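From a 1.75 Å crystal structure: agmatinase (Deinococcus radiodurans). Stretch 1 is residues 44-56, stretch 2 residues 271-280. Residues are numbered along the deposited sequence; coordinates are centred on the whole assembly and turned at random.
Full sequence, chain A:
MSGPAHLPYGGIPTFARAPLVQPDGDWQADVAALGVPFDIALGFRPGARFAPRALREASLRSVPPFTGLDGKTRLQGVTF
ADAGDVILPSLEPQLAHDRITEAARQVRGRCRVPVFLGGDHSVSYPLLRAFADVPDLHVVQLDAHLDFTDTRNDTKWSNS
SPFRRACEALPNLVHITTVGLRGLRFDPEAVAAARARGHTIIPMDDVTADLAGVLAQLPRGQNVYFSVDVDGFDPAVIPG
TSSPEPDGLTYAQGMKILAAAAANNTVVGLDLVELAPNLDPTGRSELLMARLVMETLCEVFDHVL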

ATOM      1  N   PHE A  44      -8.855  18.700  -2.732  1.00 10.08           N
ATOM      2  CA  PHE A  44      -8.071  17.689  -3.426  1.00 10.04           C
ATOM      3  C   PHE A  44      -8.280  16.238  -2.949  1.00 10.94           C
ATOM      4  O   PHE A  44      -9.229  15.565  -3.368  1.00 11.02           O
ATOM      5  CB  PHE A  44      -6.587  18.098  -3.342  1.00 10.83           C
ATOM      6  CG  PHE A  44      -5.661  17.312  -4.239  1.00 12.16           C
ATOM      7  CD1 PHE A  44      -4.291  17.296  -3.977  1.00 13.13           C
ATOM      8  CD2 PHE A  44      -6.140  16.591  -5.330  1.00 12.41           C
ATOM      9  CE1 PHE A  44      -3.415  16.572  -4.780  1.00 12.67           C
ATOM     10  CE2 PHE A  44      -5.268  15.860  -6.143  1.00 14.10           C
ATOM     11  CZ  PHE A  44      -3.901  15.850  -5.865  1.00 13.95           C
ATOM     12  N   ARG A  45      -7.409  15.761  -2.063  1.00 10.37           N
ATOM     13  CA  ARG A  45      -7.466  14.371  -1.593  1.00  8.57           C
ATOM     14  C   ARG A  45      -8.096  14.157  -0.207  1.00  9.15           C
ATOM     15  O   ARG A  45      -7.551  14.586   0.801  1.00  9.91           O
ATOM     16  CB  ARG A  45      -6.040  13.792  -1.606  1.00 10.13           C
ATOM     17  CG  ARG A  45      -5.365  13.881  -2.975  1.00  9.53           C
ATOM     18  CD  ARG A  45      -3.966  13.270  -2.973  1.00 10.39           C
ATOM     19  NE  ARG A  45      -3.039  13.992  -2.111  1.00  9.10           N
ATOM     20  CZ  ARG A  45      -1.804  13.572  -1.838  1.00 10.11           C
ATOM     21  NH1 ARG A  45      -1.357  12.437  -2.366  1.00  9.34           N
ATOM     22  NH2 ARG A  45      -1.023  14.274  -1.026  1.00  9.11           N
ATOM     23  N   PRO A  46      -9.241  13.448  -0.144  1.00 10.14           N
ATOM     24  CA  PRO A  46      -9.938  13.185   1.123  1.00 10.07           C
ATOM     25  C   PRO A  46      -9.196  12.215   2.032  1.00 11.41           C
ATOM     26  O   PRO A  46      -8.249  11.549   1.612  1.00  9.97           O
ATOM     27  CB  PRO A  46     -11.282  12.587   0.684  1.00 12.04           C
ATOM     28  CG  PRO A  46     -11.326  12.749  -0.809  1.00 13.42           C
ATOM     29  CD  PRO A  46      -9.897  12.737  -1.250  1.00 11.16           C
ATOM     30  N   GLY A  47      -9.647  12.132   3.279  1.00  9.70           N
ATOM     31  CA  GLY A  47      -9.030  11.220   4.224  1.00 11.97           C
ATOM     32  C   GLY A  47      -8.940  11.790   5.622  1.00 10.29           C
ATOM     33  O   GLY A  47      -8.831  11.042   6.598  1.00  9.65           O
ATOM     34  N   ALA A  48      -8.980  13.117   5.726  1.00 11.27           N
ATOM     35  CA  ALA A  48      -8.889  13.767   7.029  1.00  9.61           C
ATOM     36  C   ALA A  48     -10.049  13.386   7.952  1.00 10.62           C
ATOM     37  O   ALA A  48      -9.984  13.633   9.156  1.00  9.46           O
ATOM     38  CB  ALA A  48      -8.813  15.291   6.857  1.00  9.01           C
ATOM     39  N   ARG A  49     -11.106  12.781   7.412  1.00  9.67           N
ATOM     40  CA  ARG A  49     -12.225  12.388   8.271  1.00  9.73           C
ATOM     41  C   ARG A  49     -11.775  11.262   9.188  1.00 10.31           C
ATOM     42  O   ARG A  49     -12.394  11.006  10.222  1.00 10.86           O
ATOM     43  CB  ARG A  49     -13.426  11.923   7.439  1.00 13.55           C
ATOM     44  CG  ARG A  49     -13.151  10.694   6.596  1.00 14.69           C
ATOM     45  CD  ARG A  49     -13.817  10.849   5.235  1.00 24.89           C
ATOM     46  NE  ARG A  49     -15.209  10.439   5.245  1.00 28.69           N
ATOM     47  CZ  ARG A  49     -16.126  10.871   4.386  1.00 27.91           C
ATOM     48  NH1 ARG A  49     -15.807  11.751   3.442  1.00 28.99           N
ATOM     49  NH2 ARG A  49     -17.360  10.399   4.459  1.00 27.87           N
ATOM     50  N   PHE A  50     -10.689  10.596   8.806  1.00 10.27           N
ATOM     51  CA  PHE A  50     -10.150   9.486   9.589  1.00 10.75           C
ATOM     52  C   PHE A  50      -9.047   9.947  10.548  1.00  9.70           C
ATOM     53  O   PHE A  50      -8.530   9.146  11.325  1.00 11.26           O
ATOM     54  CB  PHE A  50      -9.549   8.418   8.663  1.00 12.26           C
ATOM     55  CG  PHE A  50     -10.480   7.939   7.582  1.00 16.57           C
ATOM     56  CD1 PHE A  50     -11.685   7.327   7.898  1.00 17.25           C
ATOM     57  CD2 PHE A  50     -10.127   8.073   6.240  1.00 18.88           C
ATOM     58  CE1 PHE A  50     -12.534   6.850   6.890  1.00 14.96           C
ATOM     59  CE2 PHE A  50     -10.963   7.601   5.228  1.00 20.19           C
ATOM     60  CZ  PHE A  50     -12.170   6.987   5.558  1.00 19.37           C
ATOM     61  N   ALA A  51      -8.684  11.225  10.486  1.00  9.50           N
ATOM     62  CA  ALA A  51      -7.611  11.742  11.324  1.00  8.89           C
ATOM     63  C   ALA A  51      -7.882  11.711  12.827  1.00  9.86           C
ATOM     64  O   ALA A  51      -7.000  11.350  13.605  1.00  9.77           O
ATOM     65  CB  ALA A  51      -7.241  13.149  10.895  1.00  9.49           C
ATOM     66  N   PRO A  52      -9.089  12.104  13.259  1.00 11.78           N
ATOM     67  CA  PRO A  52      -9.328  12.068  14.707  1.00 12.83           C
ATOM     68  C   PRO A  52      -9.061  10.684  15.276  1.00 12.21           C
ATOM     69  O   PRO A  52      -8.426  10.543  16.323  1.00 13.27           O
ATOM     70  CB  PRO A  52     -10.795  12.479  14.824  1.00 12.72           C
ATOM     71  CG  PRO A  52     -10.965  13.414  13.657  1.00 12.18           C
ATOM     72  CD  PRO A  52     -10.248  12.671  12.549  1.00 10.82           C
ATOM     73  N   ARG A  53      -9.533   9.660  14.571  1.00 12.79           N
ATOM     74  CA  ARG A  53      -9.346   8.284  15.018  1.00 13.61           C
ATOM     75  C   ARG A  53      -7.873   7.885  14.999  1.00 12.70           C
ATOM     76  O   ARG A  53      -7.362   7.297  15.954  1.00 13.96           O
ATOM     77  CB  ARG A  53     -10.170   7.336  14.138  1.00 14.92           C
ATOM     78  CG  ARG A  53     -10.155   5.885  14.581  1.00 16.68           C
ATOM     79  CD  ARG A  53     -11.297   5.117  13.926  1.00 19.00           C
ATOM     80  NE  ARG A  53     -12.603   5.588  14.386  1.00 21.08           N
ATOM     81  CZ  ARG A  53     -13.763   5.214  13.852  1.00 22.78           C
ATOM     82  NH1 ARG A  53     -13.780   4.360  12.831  1.00 20.65           N
ATOM     83  NH2 ARG A  53     -14.905   5.686  14.338  1.00 22.22           N
ATOM     84  N   ALA A  54      -7.180   8.211  13.914  1.00 12.23           N
ATOM     85  CA  ALA A  54      -5.765   7.886  13.807  1.00 11.23           C
ATOM     86  C   ALA A  54      -4.950   8.598  14.883  1.00 11.80           C
ATOM     87  O   ALA A  54      -3.992   8.037  15.423  1.00 12.46           O
ATOM     88  CB  ALA A  54      -5.247   8.263  12.432  1.00 11.04           C
ATOM     89  N   LEU A  55      -5.329   9.833  15.196  1.00 12.55           N
ATOM     90  CA  LEU A  55      -4.614  10.604  16.209  1.00 11.36           C
ATOM     91  C   LEU A  55      -4.784   9.989  17.594  1.00 11.63           C
ATOM     92  O   LEU A  55      -3.853  10.007  18.396  1.00 12.32           O
ATOM     93  CB  LEU A  55      -5.087  12.061  16.200  1.00 11.15           C
ATOM     94  CG  LEU A  55      -4.502  12.876  15.034  1.00 10.25           C
ATOM     95  CD1 LEU A  55      -5.291  14.164  14.824  1.00 11.25           C
ATOM     96  CD2 LEU A  55      -3.033  13.179  15.322  1.00 11.50           C
ATOM     97  N   ARG A  56      -5.972   9.459  17.879  1.00 11.39           N
ATOM     98  CA  ARG A  56      -6.221   8.813  19.165  1.00 11.88           C
ATOM     99  C   ARG A  56      -5.355   7.559  19.248  1.00 13.58           C
ATOM    100  O   ARG A  56      -4.649   7.335  20.234  1.00 13.26           O
ATOM    101  CB  ARG A  56      -7.701   8.438  19.310  1.00 12.02           C
ATOM    102  CG  ARG A  56      -8.640   9.637  19.439  1.00 13.09           C
ATOM    103  CD  ARG A  56     -10.082   9.197  19.665  1.00 13.24           C
ATOM    104  NE  ARG A  56     -10.919  10.309  20.111  1.00 12.94           N
ATOM    105  CZ  ARG A  56     -11.741  11.006  19.333  1.00 15.61           C
ATOM    106  NH1 ARG A  56     -11.862  10.716  18.036  1.00 14.84           N
ATOM    107  NH2 ARG A  56     -12.452  11.999  19.856  1.00 16.99           N
ATOM    108  N   ASP A 271      -6.121  23.374  17.648  1.00 13.09           N
ATOM    109  CA  ASP A 271      -6.712  22.423  16.723  1.00 12.25           C
ATOM    110  C   ASP A 271      -5.588  21.836  15.886  1.00 10.46           C
ATOM    111  O   ASP A 271      -4.558  22.477  15.665  1.00 11.40           O
ATOM    112  CB  ASP A 271      -7.856  23.025  15.858  1.00 13.16           C
ATOM    113  CG  ASP A 271      -7.395  24.049  14.818  1.00 13.01           C
ATOM    114  OD1 ASP A 271      -6.305  23.910  14.225  1.00 12.65           O
ATOM    115  OD2 ASP A 271      -8.178  24.996  14.557  1.00 15.94           O
ATOM    116  N   LEU A 272      -5.763  20.583  15.488  1.00 10.68           N
ATOM    117  CA  LEU A 272      -4.777  19.856  14.691  1.00  9.38           C
ATOM    118  C   LEU A 272      -5.581  19.399  13.489  1.00  7.48           C
ATOM    119  O   LEU A 272      -6.438  18.516  13.612  1.00  9.98           O
ATOM    120  CB  LEU A 272      -4.258  18.659  15.497  1.00  9.48           C
ATOM    121  CG  LEU A 272      -3.039  17.879  14.980  1.00  9.59           C
ATOM    122  CD1 LEU A 272      -3.388  17.142  13.695  1.00 11.93           C
ATOM    123  CD2 LEU A 272      -1.886  18.837  14.745  1.00 11.71           C
ATOM    124  N   VAL A 273      -5.309  20.001  12.333  1.00  9.52           N
ATOM    125  CA  VAL A 273      -6.079  19.706  11.127  1.00  8.78           C
ATOM    126  C   VAL A 273      -5.318  19.254   9.880  1.00  9.47           C
ATOM    127  O   VAL A 273      -4.096  19.356   9.798  1.00  9.68           O
ATOM    128  CB  VAL A 273      -6.926  20.945  10.723  1.00  7.95           C
ATOM    129  CG1 VAL A 273      -7.815  21.381  11.882  1.00  7.39           C
ATOM    130  CG2 VAL A 273      -6.013  22.096  10.314  1.00  9.31           C
ATOM    131  N   GLU A 274      -6.087  18.741   8.919  1.00  9.05           N
ATOM    132  CA  GLU A 274      -5.594  18.288   7.618  1.00  8.81           C
ATOM    133  C   GLU A 274      -4.724  17.030   7.577  1.00  8.43           C
ATOM    134  O   GLU A 274      -4.083  16.743   6.571  1.00  8.69           O
ATOM    135  CB  GLU A 274      -4.875  19.448   6.920  1.00  9.80           C
ATOM    136  CG  GLU A 274      -5.789  20.625   6.539  1.00 11.07           C
ATOM    137  CD  GLU A 274      -6.622  20.375   5.284  1.00 13.04           C
ATOM    138  OE1 GLU A 274      -6.218  19.534   4.456  1.00 16.47           O
ATOM    139  OE2 GLU A 274      -7.675  21.038   5.114  1.00 11.42           O
ATOM    140  N   LEU A 275      -4.690  16.275   8.665  1.00  8.37           N
ATOM    141  CA  LEU A 275      -3.921  15.036   8.666  1.00 10.26           C
ATOM    142  C   LEU A 275      -4.728  14.029   7.835  1.00  9.70           C
ATOM    143  O   LEU A 275      -5.939  13.905   8.028  1.00 10.92           O
ATOM    144  CB  LEU A 275      -3.790  14.504  10.099  1.00 11.07           C
ATOM    145  CG  LEU A 275      -2.649  13.578  10.540  1.00 18.23           C
ATOM    146  CD1 LEU A 275      -3.180  12.648  11.634  1.00 14.58           C
ATOM    147  CD2 LEU A 275      -2.094  12.780   9.390  1.00 14.95           C
ATOM    148  N   ALA A 276      -4.071  13.330   6.907  1.00  9.14           N
ATOM    149  CA  ALA A 276      -4.727  12.314   6.078  1.00  8.81           C
ATOM    150  C   ALA A 276      -3.942  11.020   6.274  1.00  8.27           C
ATOM    151  O   ALA A 276      -2.982  10.757   5.551  1.00  8.85           O
ATOM    152  CB  ALA A 276      -4.701  12.715   4.608  1.00  8.24           C
ATOM    153  N   PRO A 277      -4.343  10.197   7.255  1.00 10.76           N
ATOM    154  CA  PRO A 277      -3.672   8.925   7.563  1.00 11.69           C
ATOM    155  C   PRO A 277      -3.580   7.969   6.384  1.00 11.83           C
ATOM    156  O   PRO A 277      -2.617   7.212   6.254  1.00 11.92           O
ATOM    157  CB  PRO A 277      -4.531   8.338   8.686  1.00 13.22           C
ATOM    158  CG  PRO A 277      -5.182   9.538   9.297  1.00 15.07           C
ATOM    159  CD  PRO A 277      -5.530  10.378   8.107  1.00  8.99           C
ATOM    160  N   ASN A 278      -4.595   8.009   5.529  1.00 10.87           N
ATOM    161  CA  ASN A 278      -4.669   7.147   4.358  1.00 12.67           C
ATOM    162  C   ASN A 278      -3.607   7.475   3.323  1.00 12.20           C
ATOM    163  O   ASN A 278      -3.349   6.672   2.419  1.00 13.70           O
ATOM    164  CB  ASN A 278      -6.050   7.274   3.717  1.00 14.20           C
ATOM    165  CG  ASN A 278      -6.405   8.713   3.401  1.00 14.23           C
ATOM    166  OD1 ASN A 278      -6.276   9.591   4.252  1.00 14.08           O
ATOM    167  ND2 ASN A 278      -6.858   8.960   2.176  1.00 17.43           N
ATOM    168  N   LEU A 279      -2.993   8.649   3.452  1.00  9.55           N
ATOM    169  CA  LEU A 279      -1.966   9.075   2.510  1.00 10.64           C
ATOM    170  C   LEU A 279      -0.547   8.841   3.014  1.00 11.55           C
ATOM    171  O   LEU A 279       0.420   9.260   2.374  1.00 13.19           O
ATOM    172  CB  LEU A 279      -2.155  10.549   2.150  1.00 10.54           C
ATOM    173  CG  LEU A 279      -3.464  10.846   1.405  1.00 10.92           C
ATOM    174  CD1 LEU A 279      -3.577  12.331   1.143  1.00  6.99           C
ATOM    175  CD2 LEU A 279      -3.499  10.077   0.087  1.00 13.83           C
ATOM    176  N   ASP A 280      -0.421   8.189   4.165  1.00 10.55           N
ATOM    177  CA  ASP A 280       0.909   7.872   4.699  1.00 10.12           C
ATOM    178  C   ASP A 280       0.873   6.456   5.264  1.00 10.95           C
ATOM    179  O   ASP A 280       0.579   6.252   6.441  1.00 10.54           O
ATOM    180  CB  ASP A 280       1.330   8.840   5.805  1.00  9.51           C
ATOM    181  CG  ASP A 280       2.709   8.504   6.366  1.00 11.88           C
ATOM    182  OD1 ASP A 280       3.192   9.221   7.268  1.00  9.76           O
ATOM    183  OD2 ASP A 280       3.312   7.516   5.891  1.00 10.36           O
TER

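The two stretches, more than two hundred residues apart in sequence, meet along a mostly apolar seam with one conventional hydrogen bond, and the side chains change character from one end to the other.

At the helical end the contact is built by leucines. L55 (chi1 m, chi2 t, a common leucine conformation on a helix) points toward the other stretch and reaches two leucines at once: its CD1 lies 3.7 Å from L272 CD1, and its CG lies 3.7 Å from L275 CD1. L272 adopts the t, m combination and also points toward the helix. L275 leaves its backbone sideways, but its side chain bends back so that its end comes nearer; its chi2 of -148° falls between wells, an unusual value for a leucine.

On the same side of the helix, A51, about one turn before L55, and A54, just before it, also point toward stretch 2, and their single methyl groups let the backbones come close. A51 CB sits 3.8 Å from L275 CB and only 3.2 Å from L275 O. P277 suits this place: the CG and CD carbons of its compact ring pack against the alanines, CG 3.4 Å from A54 CB and CD 4.3 Å from A51 CB, with CG also 3.9 Å from F50 O, and its phi of -56° fits the 3-10 segment that it begins.

A48 and A276 have the closest CA atoms across the two stretches, 4.5 Å apart. Here A48 CA lies 3.1 Å from L275 O, with an angle of 146° at the hydrogen, a CA-H...O contact. It is a modest interaction, but L275 O is buried and has no conventional partner in the model.

G47 is glycine for two visible reasons. At phi/psi of 142/-22 a CB would be jammed against the carbonyl oxygen of P46, and it would also lie 1.9 Å from N278 OD1. Without it, the amide of N278 can pack against the backbone, OD1 lying 3.2 Å from G47 CA. The p rotamer of N278 (chi1 54°, chi2 -49°) brings ND2 to P46 O, making a hydrogen bond of 3.0 Å with an angle of 160°. Asparagine supplies a donor on a short arm; its OD1, by contrast, is buried without a partner.

At the far end, L279 (m, t) points toward R45 and lays CD1 over one face of the guanidinium, 3.7 Å from R45 CZ. The N-H groups lie in the guanidinium plane and NE, NH1 and NH2 are hydrogen-bonded elsewhere in the structure, so a methyl can rest on the face without competing for them.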